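Periplasmic oligopeptide-binding protein (Burkholderia pseudomallei, PDB 3ZS6) probably binds oligopeptides in the periplasm and hands them to an ABC transporter for uptake into the cell. Local coordinates at residues Met225-Gln230 against Lys247-Glu252. Numbering follows the deposited sequence.
Sequences MYQAGQ and KQFGKE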
loop_
_atom_site.group_PDB
_atom_site.type_symbol
_atom_site.label_atom_id
_atom_site.label_comp_id
_atom_site.label_asym_id
_atom_site.label_seq_id
_atom_site.Cartn_x
_atom_site.Cartn_y
_atom_site.Cartn_z
ATOM N N MET A 225 -2.069 23.233 -10.793
ATOM C CA MET A 225 -0.780 23.029 -11.440
ATOM C C MET A 225 -0.911 22.183 -12.704
ATOM O O MET A 225 -0.190 22.389 -13.676
ATOM C CB MET A 225 0.210 22.386 -10.463
ATOM C CG MET A 225 0.741 23.352 -9.409
ATOM S SD MET A 225 1.712 22.534 -8.122
ATOM C CE MET A 225 0.444 21.634 -7.264
ATOM N N TYR A 226 -1.822 21.217 -12.683
ATOM C CA TYR A 226 -2.039 20.378 -13.848
ATOM C C TYR A 226 -2.573 21.262 -14.969
ATOM O O TYR A 226 -2.069 21.234 -16.096
ATOM C CB TYR A 226 -3.029 19.267 -13.511
ATOM C CG TYR A 226 -3.369 18.341 -14.655
ATOM C CD1 TYR A 226 -4.366 18.667 -15.559
ATOM C CD2 TYR A 226 -2.708 17.123 -14.813
ATOM C CE1 TYR A 226 -4.694 17.815 -16.614
ATOM C CE2 TYR A 226 -3.026 16.262 -15.857
ATOM C CZ TYR A 226 -4.019 16.620 -16.755
ATOM O OH TYR A 226 -4.355 15.778 -17.781
ATOM N N GLN A 227 -3.575 22.070 -14.634
ATOM C CA GLN A 227 -4.195 22.976 -15.595
ATOM C C GLN A 227 -3.170 23.938 -16.206
ATOM O O GLN A 227 -3.244 24.258 -17.389
ATOM C CB GLN A 227 -5.343 23.743 -14.931
ATOM C CG GLN A 227 -6.178 24.599 -15.865
ATOM C CD GLN A 227 -7.409 25.184 -15.176
ATOM O OE1 GLN A 227 -7.695 24.875 -14.015
ATOM N NE2 GLN A 227 -8.141 26.034 -15.893
ATOM N N ALA A 228 -2.202 24.377 -15.405
ATOM C CA ALA A 228 -1.173 25.303 -15.882
ATOM C C ALA A 228 -0.066 24.584 -16.638
ATOM O O ALA A 228 0.842 25.214 -17.170
ATOM C CB ALA A 228 -0.587 26.090 -14.720
ATOM N N GLY A 229 -0.123 23.259 -16.675
ATOM C CA GLY A 229 0.900 22.492 -17.364
ATOM C C GLY A 229 2.177 22.287 -16.563
ATOM O O GLY A 229 3.220 21.966 -17.127
ATOM N N GLN A 230 2.104 22.481 -15.249
ATOM C CA GLN A 230 3.245 22.231 -14.368
ATOM C C GLN A 230 3.367 20.745 -13.988
ATOM O O GLN A 230 4.419 20.290 -13.542
ATOM C CB GLN A 230 3.115 23.055 -13.087
ATOM C CG GLN A 230 3.135 24.564 -13.269
ATOM C CD GLN A 230 2.831 25.289 -11.967
ATOM O OE1 GLN A 230 1.695 25.695 -11.720
ATOM N NE2 GLN A 230 3.844 25.434 -11.117
ATOM N N LYS A 247 -15.900 17.264 -17.474
ATOM C CA LYS A 247 -16.353 18.128 -18.550
ATOM C C LYS A 247 -15.178 18.881 -19.147
ATOM O O LYS A 247 -15.078 19.029 -20.367
ATOM C CB LYS A 247 -17.395 19.120 -18.028
ATOM C CG LYS A 247 -17.906 20.094 -19.068
ATOM C CD LYS A 247 -18.401 21.372 -18.403
ATOM C CE LYS A 247 -19.268 21.063 -17.189
ATOM N NZ LYS A 247 -19.246 22.170 -16.186
ATOM N N GLN A 248 -14.290 19.352 -18.280
ATOM C CA GLN A 248 -13.149 20.153 -18.713
ATOM C C GLN A 248 -12.004 19.336 -19.315
ATOM O O GLN A 248 -11.367 19.775 -20.268
ATOM C CB GLN A 248 -12.603 21.002 -17.560
ATOM C CG GLN A 248 -11.417 21.893 -17.973
ATOM C CD GLN A 248 -10.986 22.861 -16.874
ATOM O OE1 GLN A 248 -11.548 22.862 -15.780
ATOM N NE2 GLN A 248 -9.986 23.689 -17.168
ATOM N N PHE A 249 -11.730 18.162 -18.757
ATOM C CA PHE A 249 -10.531 17.420 -19.157
ATOM C C PHE A 249 -10.826 16.126 -19.926
ATOM O O PHE A 249 -9.915 15.492 -20.469
ATOM C CB PHE A 249 -9.645 17.142 -17.933
ATOM C CG PHE A 249 -9.108 18.389 -17.281
ATOM C CD1 PHE A 249 -8.040 19.076 -17.841
ATOM C CD2 PHE A 249 -9.680 18.883 -16.118
ATOM C CE1 PHE A 249 -7.551 20.230 -17.250
ATOM C CE2 PHE A 249 -9.193 20.036 -15.521
ATOM C CZ PHE A 249 -8.125 20.710 -16.089
ATOM N N GLY A 250 -12.097 15.741 -19.955
ATOM C CA GLY A 250 -12.546 14.570 -20.681
ATOM C C GLY A 250 -11.764 13.306 -20.376
ATOM O O GLY A 250 -11.665 12.888 -19.222
ATOM N N LYS A 251 -11.200 12.708 -21.421
ATOM C CA LYS A 251 -10.539 11.415 -21.314
ATOM C C LYS A 251 -9.185 11.461 -20.612
ATOM O O LYS A 251 -8.608 10.419 -20.316
ATOM C CB LYS A 251 -10.421 10.747 -22.697
ATOM C CG LYS A 251 -11.779 10.371 -23.316
ATOM C CD LYS A 251 -11.598 9.698 -24.683
ATOM C CE LYS A 251 -12.866 9.761 -25.537
ATOM N NZ LYS A 251 -12.605 9.303 -26.944
ATOM N N GLU A 252 -8.663 12.657 -20.361
ATOM C CA GLU A 252 -7.485 12.777 -19.500
ATOM C C GLU A 252 -7.810 12.268 -18.091
ATOM O O GLU A 252 -6.924 11.843 -17.337
ATOM C CB GLU A 252 -6.967 14.222 -19.462
ATOM C CG GLU A 252 -6.537 14.733 -20.836
ATOM C CD GLU A 252 -5.954 16.130 -20.808
ATOM O OE1 GLU A 252 -5.931 16.749 -19.722
ATOM O OE2 GLU A 252 -5.513 16.609 -21.878
#
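Tyr226 reaches across to Phe249 and Glu252. Its chi1 of 179° sets CG anti to the backbone N, and its CB points toward the segment 247-252. The first atom to touch is CD1, 3.9 Å from CE1 of Phe249. CE1 comes next, 3.8 Å from CD1 of Phe249. This CD1-CE1 edge faces the phenylalanine ring in an edge-to-face (T-shaped) pair. The centroids are 5.4 Å apart and the planes stand at 83°. The two side chains run past each other in opposite directions. Glu252 is modelled in two conformers, and its side-chain contacts are those of one of them. In that conformer CE1 also approaches OE1 of Glu252. At the tip, OH donates a hydrogen bond to the same OE1, with an OH to OE1 distance of 2.7 Å. The oxygen lies at the edge of the tyrosine ring, but the hydroxyl comes to it from above the carboxylate plane, 54° out of it.

The contact joins the C-terminal ends of helices 219-227 and 242-249 at the surface of this family 5 solute-binding protein, far from the centre of the chain. Gly229, with positive phi, makes a Schellman motif, its N bonded to O of Tyr226 and N of Gln230 to O of Met225. Gly250 is the first residue after the second helix to leave helical angles, also with positive phi. A short 3-10 turn at Lys251-Glu252 then puts the carboxylate beside the tyrosine hydroxyl, and N of Glu252 bonds to O of Phe249.

Gln227 and Gln248 meet on the exposed side, their side chains crossing at about a right angle. CB of Gln227 sits at the edge of the Phe249 ring, 4.3 Å from CZ. CG of Gln248 lies over one face of that ring, toward the rim. Leu480 of strand 470-480 touches both aromatic residues. Lys482 makes a cation-pi contact with Tyr226, and Ser483 OG hydrogen-bonds to OE2 of Glu252.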